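Local coordinates for SusD homolog (Bacteroides thetaiotaomicron, PDB 3SGH), which probably binds glycans at the outer membrane, as SusD-like lipoproteins do, on an alpha-alpha superhelical scaffold, at residues 82-87 and 111-116; 123-128 and 144-149. All coordinates share one frame; numbering follows the deposited sequence. Where two conformers were deposited one is given.

Contact 1. Residues 82-87 and 111-116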
loop_
_atom_site.group_PDB
_atom_site.type_symbol
_atom_site.label_atom_id
_atom_site.label_comp_id
_atom_site.label_asym_id
_atom_site.label_seq_id
_atom_site.Cartn_x
_atom_site.Cartn_y
_atom_site.Cartn_z
ATOM N N GLY A 82 -1.718 -0.110 18.076
ATOM C CA GLY A 82 -1.021 0.734 19.022
ATOM C C GLY A 82 -1.130 2.217 18.729
ATOM O O GLY A 82 -1.245 3.051 19.653
ATOM N N TYR A 83 -1.093 2.577 17.451
ATOM C CA TYR A 83 -1.194 3.989 17.108
ATOM C C TYR A 83 -2.645 4.514 17.224
ATOM O O TYR A 83 -2.863 5.637 17.668
ATOM C CB TYR A 83 -0.647 4.254 15.694
ATOM C CG TYR A 83 0.844 4.123 15.557
ATOM C CD1 TYR A 83 1.706 4.691 16.491
ATOM C CD2 TYR A 83 1.398 3.512 14.429
ATOM C CE1 TYR A 83 3.062 4.574 16.363
ATOM C CE2 TYR A 83 2.754 3.414 14.274
ATOM C CZ TYR A 83 3.592 3.939 15.234
ATOM O OH TYR A 83 4.953 3.845 15.073
ATOM N N ILE A 84 -3.624 3.702 16.829
ATOM C CA ILE A 84 -4.988 4.174 16.726
ATOM C C ILE A 84 -5.696 4.183 18.075
ATOM O O ILE A 84 -6.472 5.099 18.354
ATOM C CB ILE A 84 -5.796 3.334 15.700
ATOM C CG1 ILE A 84 -5.163 3.508 14.292
ATOM C CG2 ILE A 84 -7.283 3.712 15.739
ATOM C CD1 ILE A 84 -5.028 5.011 13.809
ATOM N N TYR A 85 -5.421 3.180 18.911
ATOM C CA TYR A 85 -6.132 3.073 20.205
ATOM C C TYR A 85 -5.145 3.109 21.356
ATOM O O TYR A 85 -4.065 2.531 21.218
ATOM C CB TYR A 85 -6.928 1.777 20.256
ATOM C CG TYR A 85 -7.872 1.559 19.121
ATOM C CD1 TYR A 85 -9.126 2.189 19.081
ATOM C CD2 TYR A 85 -7.565 0.669 18.104
ATOM C CE1 TYR A 85 -10.002 1.963 18.027
ATOM C CE2 TYR A 85 -8.475 0.437 17.048
ATOM C CZ TYR A 85 -9.667 1.085 17.032
ATOM O OH TYR A 85 -10.513 0.874 15.973
ATOM N N PRO A 86 -5.508 3.749 22.499
ATOM C CA PRO A 86 -6.828 4.332 22.816
ATOM C C PRO A 86 -7.061 5.754 22.314
ATOM O O PRO A 86 -8.094 6.328 22.595
ATOM C CB PRO A 86 -6.861 4.282 24.370
ATOM C CG PRO A 86 -5.442 4.473 24.765
ATOM C CD PRO A 86 -4.644 3.693 23.715
ATOM N N SER A 87 -6.130 6.334 21.577
ATOM C CA SER A 87 -6.272 7.745 21.222
ATOM C C SER A 87 -7.582 8.044 20.513
ATOM O O SER A 87 -8.146 9.087 20.764
ATOM C CB SER A 87 -5.095 8.235 20.392
ATOM O OG SER A 87 -3.913 8.124 21.163
ATOM N N TYR A 111 -7.936 5.057 8.007
ATOM C CA TYR A 111 -6.703 4.816 7.199
ATOM C C TYR A 111 -5.963 3.575 7.723
ATOM O O TYR A 111 -5.561 2.664 6.963
ATOM C CB TYR A 111 -5.731 6.025 7.174
ATOM C CG TYR A 111 -4.737 5.842 6.051
ATOM C CD1 TYR A 111 -3.517 5.146 6.240
ATOM C CD2 TYR A 111 -5.043 6.290 4.776
ATOM C CE1 TYR A 111 -2.649 4.944 5.155
ATOM C CE2 TYR A 111 -4.184 6.101 3.716
ATOM C CZ TYR A 111 -2.993 5.437 3.913
ATOM O OH TYR A 111 -2.177 5.224 2.820
ATOM N N GLY A 112 -5.847 3.510 9.030
ATOM C CA GLY A 112 -5.106 2.459 9.668
ATOM C C GLY A 112 -5.824 1.139 9.571
ATOM O O GLY A 112 -5.207 0.096 9.352
HETATM N N MSE A 113 -7.135 1.181 9.785
HETATM C CA MSE A 113 -7.908 -0.035 9.833
HETATM C C MSE A 113 -8.233 -0.582 8.440
HETATM O O MSE A 113 -8.434 -1.795 8.291
HETATM C CB MSE A 113 -9.166 0.156 10.661
HETATM C CG MSE A 113 -8.802 0.411 12.164
HETATM SE SE MSE A 113 -7.824 -1.074 12.959
HETATM C CE MSE A 113 -6.243 -0.155 13.525
ATOM N N GLN A 114 -8.291 0.265 7.417
ATOM C CA GLN A 114 -8.469 -0.262 6.057
ATOM C C GLN A 114 -7.228 -1.039 5.635
ATOM O O GLN A 114 -7.337 -2.051 4.972
ATOM C CB GLN A 114 -8.843 0.821 5.046
ATOM C CG GLN A 114 -7.859 1.938 4.774
ATOM C CD GLN A 114 -6.694 1.557 3.856
ATOM O OE1 GLN A 114 -6.868 0.784 2.934
ATOM N NE2 GLN A 114 -5.503 2.109 4.132
ATOM N N LEU A 115 -6.054 -0.572 6.074
ATOM C CA LEU A 115 -4.831 -1.323 5.902
ATOM C C LEU A 115 -4.887 -2.661 6.632
ATOM O O LEU A 115 -4.582 -3.695 6.047
ATOM C CB LEU A 115 -3.611 -0.533 6.356
ATOM C CG LEU A 115 -2.242 -1.222 6.283
ATOM C CD1 LEU A 115 -1.993 -1.809 4.924
ATOM C CD2 LEU A 115 -1.142 -0.216 6.709
ATOM N N LEU A 116 -5.329 -2.660 7.888
ATOM C CA LEU A 116 -5.311 -3.901 8.659
ATOM C C LEU A 116 -6.351 -4.875 8.079
ATOM O O LEU A 116 -6.106 -6.083 7.986
ATOM C CB LEU A 116 -5.523 -3.609 10.155
ATOM C CG LEU A 116 -5.358 -4.817 11.090
ATOM C CD1 LEU A 116 -3.970 -5.497 10.889
ATOM C CD2 LEU A 116 -5.621 -4.433 12.596
#
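Ile-84 and Tyr-85 meet the selenomethionine Met-113 where the C-terminal end of helix 75-84 packs on helix 100-120, a pairing of helices within the alpha-alpha superhelix of this SusD-like fold. The evidence that apolar packing carries the contact is direct: no hydrogen bond joins the two segments, and the summed buried surface is a modest 144 Å².

The first apolar group is aliphatic. The CG1 branch of Ile-84 lies 3.9 Å from the terminal methyl CE of Met-113, and the two side chains run past each other in opposite directions. Met-113 reaches this place by bending: CG is anti to its own carbonyl carbon (chi1 -66°), and further bends at chi2 and chi3 bring CE close to Ile-84. The backbones come closest at Ile-84 and Gly-112, whose CA atoms are 7.3 Å apart. A CB modelled on Gly-112 would be only 3.3 Å from Ile-84 CG1, consistent with the backbones coming this close because no side chain intervenes.

The second group is aromatic. Tyr-85 is the first residue to leave helical geometry; the end of its ring comes nearer helix 100-120, and CE2 is 4.2 Å from Met-113 CE, an oblique approach. One face of the ring is covered by Ile-84 of its own segment, whose CG2 stands 3.6 Å above the plane over the centre. Its phenol oxygen is hydrogen-bonded to Arg-109, one helical turn before Met-113, which ties the far end of the ring to the same helix.

A further polar interaction lies within helix 100-120. Gln-114 NE2 donates to Tyr-111 O at 2.9 Å, in the carbonyl plane and on a lone pair, but with a bent N-H...O angle of 137°.

Contact 2. Residues 123-128 and 144-149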
loop_
_atom_site.group_PDB
_atom_site.type_symbol
_atom_site.label_atom_id
_atom_site.label_comp_id
_atom_site.label_asym_id
_atom_site.label_seq_id
_atom_site.Cartn_x
_atom_site.Cartn_y
_atom_site.Cartn_z
ATOM N N ILE A 123 -11.764 -7.705 11.477
ATOM C CA ILE A 123 -11.164 -7.054 12.628
ATOM C C ILE A 123 -12.289 -6.566 13.518
ATOM O O ILE A 123 -13.374 -6.302 13.042
ATOM C CB ILE A 123 -10.320 -5.832 12.199
ATOM C CG1 ILE A 123 -11.163 -4.814 11.417
ATOM C CG2 ILE A 123 -9.008 -6.241 11.423
ATOM C CD1 ILE A 123 -10.463 -3.462 11.152
ATOM N N PRO A 124 -12.011 -6.325 14.803
ATOM C CA PRO A 124 -12.974 -5.566 15.601
ATOM C C PRO A 124 -13.002 -4.108 15.153
ATOM O O PRO A 124 -11.936 -3.521 14.860
ATOM C CB PRO A 124 -12.430 -5.679 17.043
ATOM C CG PRO A 124 -11.278 -6.596 16.996
ATOM C CD PRO A 124 -10.814 -6.700 15.564
ATOM N N TYR A 125 -14.187 -3.525 15.094
ATOM C CA TYR A 125 -14.326 -2.146 14.662
ATOM C C TYR A 125 -15.616 -1.551 15.250
ATOM O O TYR A 125 -15.533 -0.791 16.226
ATOM C CB TYR A 125 -14.206 -2.035 13.122
ATOM C CG TYR A 125 -14.184 -0.607 12.605
ATOM C CD1 TYR A 125 -12.991 0.081 12.454
ATOM C CD2 TYR A 125 -15.373 0.058 12.309
ATOM C CE1 TYR A 125 -12.958 1.402 12.007
ATOM C CE2 TYR A 125 -15.342 1.411 11.862
ATOM C CZ TYR A 125 -14.119 2.056 11.730
ATOM O OH TYR A 125 -14.063 3.357 11.321
ATOM N N THR A 126 -16.770 -1.964 14.748
ATOM C CA THR A 126 -18.059 -1.398 15.179
ATOM C C THR A 126 -18.360 -1.634 16.645
ATOM O O THR A 126 -18.960 -0.778 17.298
ATOM C CB THR A 126 -19.226 -1.921 14.339
ATOM O OG1 THR A 126 -19.342 -3.330 14.499
ATOM C CG2 THR A 126 -19.018 -1.625 12.861
ATOM N N GLN A 127 -17.899 -2.769 17.159
ATOM C CA GLN A 127 -18.240 -3.225 18.507
ATOM C C GLN A 127 -17.187 -2.862 19.542
ATOM O O GLN A 127 -17.312 -3.242 20.693
ATOM C CB GLN A 127 -18.439 -4.742 18.510
ATOM C CG GLN A 127 -19.539 -5.222 17.570
ATOM C CD GLN A 127 -20.829 -4.488 17.793
ATOM O OE1 GLN A 127 -21.501 -4.683 18.812
ATOM N NE2 GLN A 127 -21.202 -3.649 16.836
HETATM N N MSE A 128 -16.138 -2.148 19.141
HETATM C CA MSE A 128 -15.137 -1.740 20.107
HETATM C C MSE A 128 -15.633 -0.658 21.037
HETATM O O MSE A 128 -16.379 0.250 20.621
HETATM C CB MSE A 128 -13.914 -1.268 19.410
HETATM C CG MSE A 128 -13.278 -2.382 18.701
HETATM SE SE MSE A 128 -11.794 -1.655 17.797
HETATM C CE MSE A 128 -10.553 -1.537 19.256
ATOM N N TRP A 144 -15.866 -2.959 6.183
ATOM C CA TRP A 144 -15.718 -2.067 5.037
ATOM C C TRP A 144 -16.861 -1.051 4.993
ATOM O O TRP A 144 -16.634 0.141 4.815
ATOM C CB TRP A 144 -15.594 -2.877 3.748
ATOM C CG TRP A 144 -14.173 -3.432 3.573
ATOM C CD1 TRP A 144 -13.745 -4.682 3.896
ATOM C CD2 TRP A 144 -13.006 -2.725 3.111
ATOM N NE1 TRP A 144 -12.436 -4.823 3.628
ATOM C CE2 TRP A 144 -11.928 -3.636 3.175
ATOM C CE3 TRP A 144 -12.780 -1.437 2.646
ATOM C CZ2 TRP A 144 -10.640 -3.298 2.761
ATOM C CZ3 TRP A 144 -11.482 -1.078 2.277
ATOM C CH2 TRP A 144 -10.435 -1.999 2.352
ATOM N N HIS A 145 -18.089 -1.522 5.152
ATOM C CA HIS A 145 -19.251 -0.589 5.151
ATOM C C HIS A 145 -19.212 0.416 6.308
ATOM O O HIS A 145 -19.434 1.635 6.097
ATOM C CB HIS A 145 -20.563 -1.351 5.136
ATOM C CG HIS A 145 -20.876 -1.987 3.814
ATOM N ND1 HIS A 145 -22.161 -2.106 3.336
ATOM C CD2 HIS A 145 -20.082 -2.567 2.891
ATOM C CE1 HIS A 145 -22.138 -2.725 2.167
ATOM N NE2 HIS A 145 -20.888 -3.021 1.876
ATOM N N ALA A 146 -18.879 -0.065 7.512
ATOM C CA ALA A 146 -18.703 0.804 8.669
ATOM C C ALA A 146 -17.644 1.874 8.435
ATOM O O ALA A 146 -17.869 3.015 8.812
ATOM C CB ALA A 146 -18.347 0.008 9.926
HETATM N N MSE A 147 -16.508 1.488 7.830
HETATM C CA MSE A 147 -15.424 2.430 7.550
HETATM C C MSE A 147 -15.860 3.466 6.517
HETATM O O MSE A 147 -15.542 4.649 6.687
HETATM C CB MSE A 147 -14.104 1.734 7.151
HETATM C CG MSE A 147 -13.493 0.947 8.246
HETATM SE SE MSE A 147 -11.750 0.259 7.792
HETATM C CE MSE A 147 -12.390 -0.995 6.448
ATOM N N PHE A 148 -16.585 3.072 5.467
ATOM C CA PHE A 148 -17.161 4.056 4.520
ATOM C C PHE A 148 -18.081 5.057 5.256
ATOM O O PHE A 148 -18.012 6.264 5.023
ATOM C CB PHE A 148 -17.939 3.381 3.368
ATOM C CG PHE A 148 -17.070 2.852 2.237
ATOM C CD1 PHE A 148 -16.428 3.731 1.389
ATOM C CD2 PHE A 148 -16.896 1.475 2.038
ATOM C CE1 PHE A 148 -15.630 3.299 0.365
ATOM C CE2 PHE A 148 -16.115 1.023 0.997
ATOM C CZ PHE A 148 -15.473 1.935 0.150
ATOM N N ASP A 149 -18.923 4.535 6.149
ATOM C CA ASP A 149 -19.797 5.402 6.951
ATOM C C ASP A 149 -19.026 6.438 7.786
ATOM O O ASP A 149 -19.395 7.621 7.815
ATOM C CB ASP A 149 -20.748 4.574 7.830
ATOM C CG ASP A 149 -21.735 3.738 7.007
ATOM O OD1 ASP A 149 -21.930 4.016 5.811
ATOM O OD2 ASP A 149 -22.308 2.778 7.583
#
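Tyr-125 and Thr-126 pack against helix 140-162 from a type I beta turn, Tyr-125 to Met-128, in the loop that links helix 100-120 to helix 140-162 in the alpha-alpha superhelix. The turn is closed by the backbone bond from Met-128 N to Tyr-125 O, and no hydrogen bond crosses between the two segments.

Along the helix, Ala-146 is the first residue to touch the loop. Its CB points at the turn and is 3.4 Å from Thr-126 CG2, tighter than usual for two carbons. Thr-126 turns this methyl inward while OG1 makes a hydrogen bond with Asp-138. The same Ala-146 CB is 3.8 Å from Tyr-125 CD2, an oblique approach to the ring.

Met-147, a selenomethionine, follows, with its CG over one face of that ring. This CG is 4.0 Å from the centroid of the Tyr-125 ring, 22° off the normal, which meets the geometry of a CH-pi contact; the selenium sits obliquely and farther out as a Met-aromatic partner. Tyr-125 presents this face with CG anti to the backbone N (chi1 -174°). Arg-109 makes a cation-pi contact with the ring, and Asp-150 hydrogen-bonds its hydroxyl. Were the Tyr-125 ring cut back to an alanine, Met-147 CG would probably lose its aromatic surface, Arg-109 its cation-pi partner and Asp-150 the hydroxyl it bonds.

Beyond the ring, the chain of Met-147 bends at chi3, bringing CE over a face of Trp-144, 3.7 Å above the indole plane.

Contacts 1 and 2 follow one another along the chain, helix 100-120 leading through the loop of residues 123-128 into helix 140-162, and their centres lie 12 Å apart on the same side of the chain's centre. They touch directly. Met-147 SE of contact 2 lies 3.5 Å from Gln-114 N of contact 1, so the residue that covers Tyr-125 also packs on the backbone of helix 100-120. From the loop, Ile-123 CD1 comes within 3.9 Å of Met-113 CB. Arg-109 is shared as well, hydrogen-bonding Tyr-85 and making a cation-pi contact with Tyr-125. The two contacts thus adjoin through helix 100-120, which Met-147 and Ile-123 both touch.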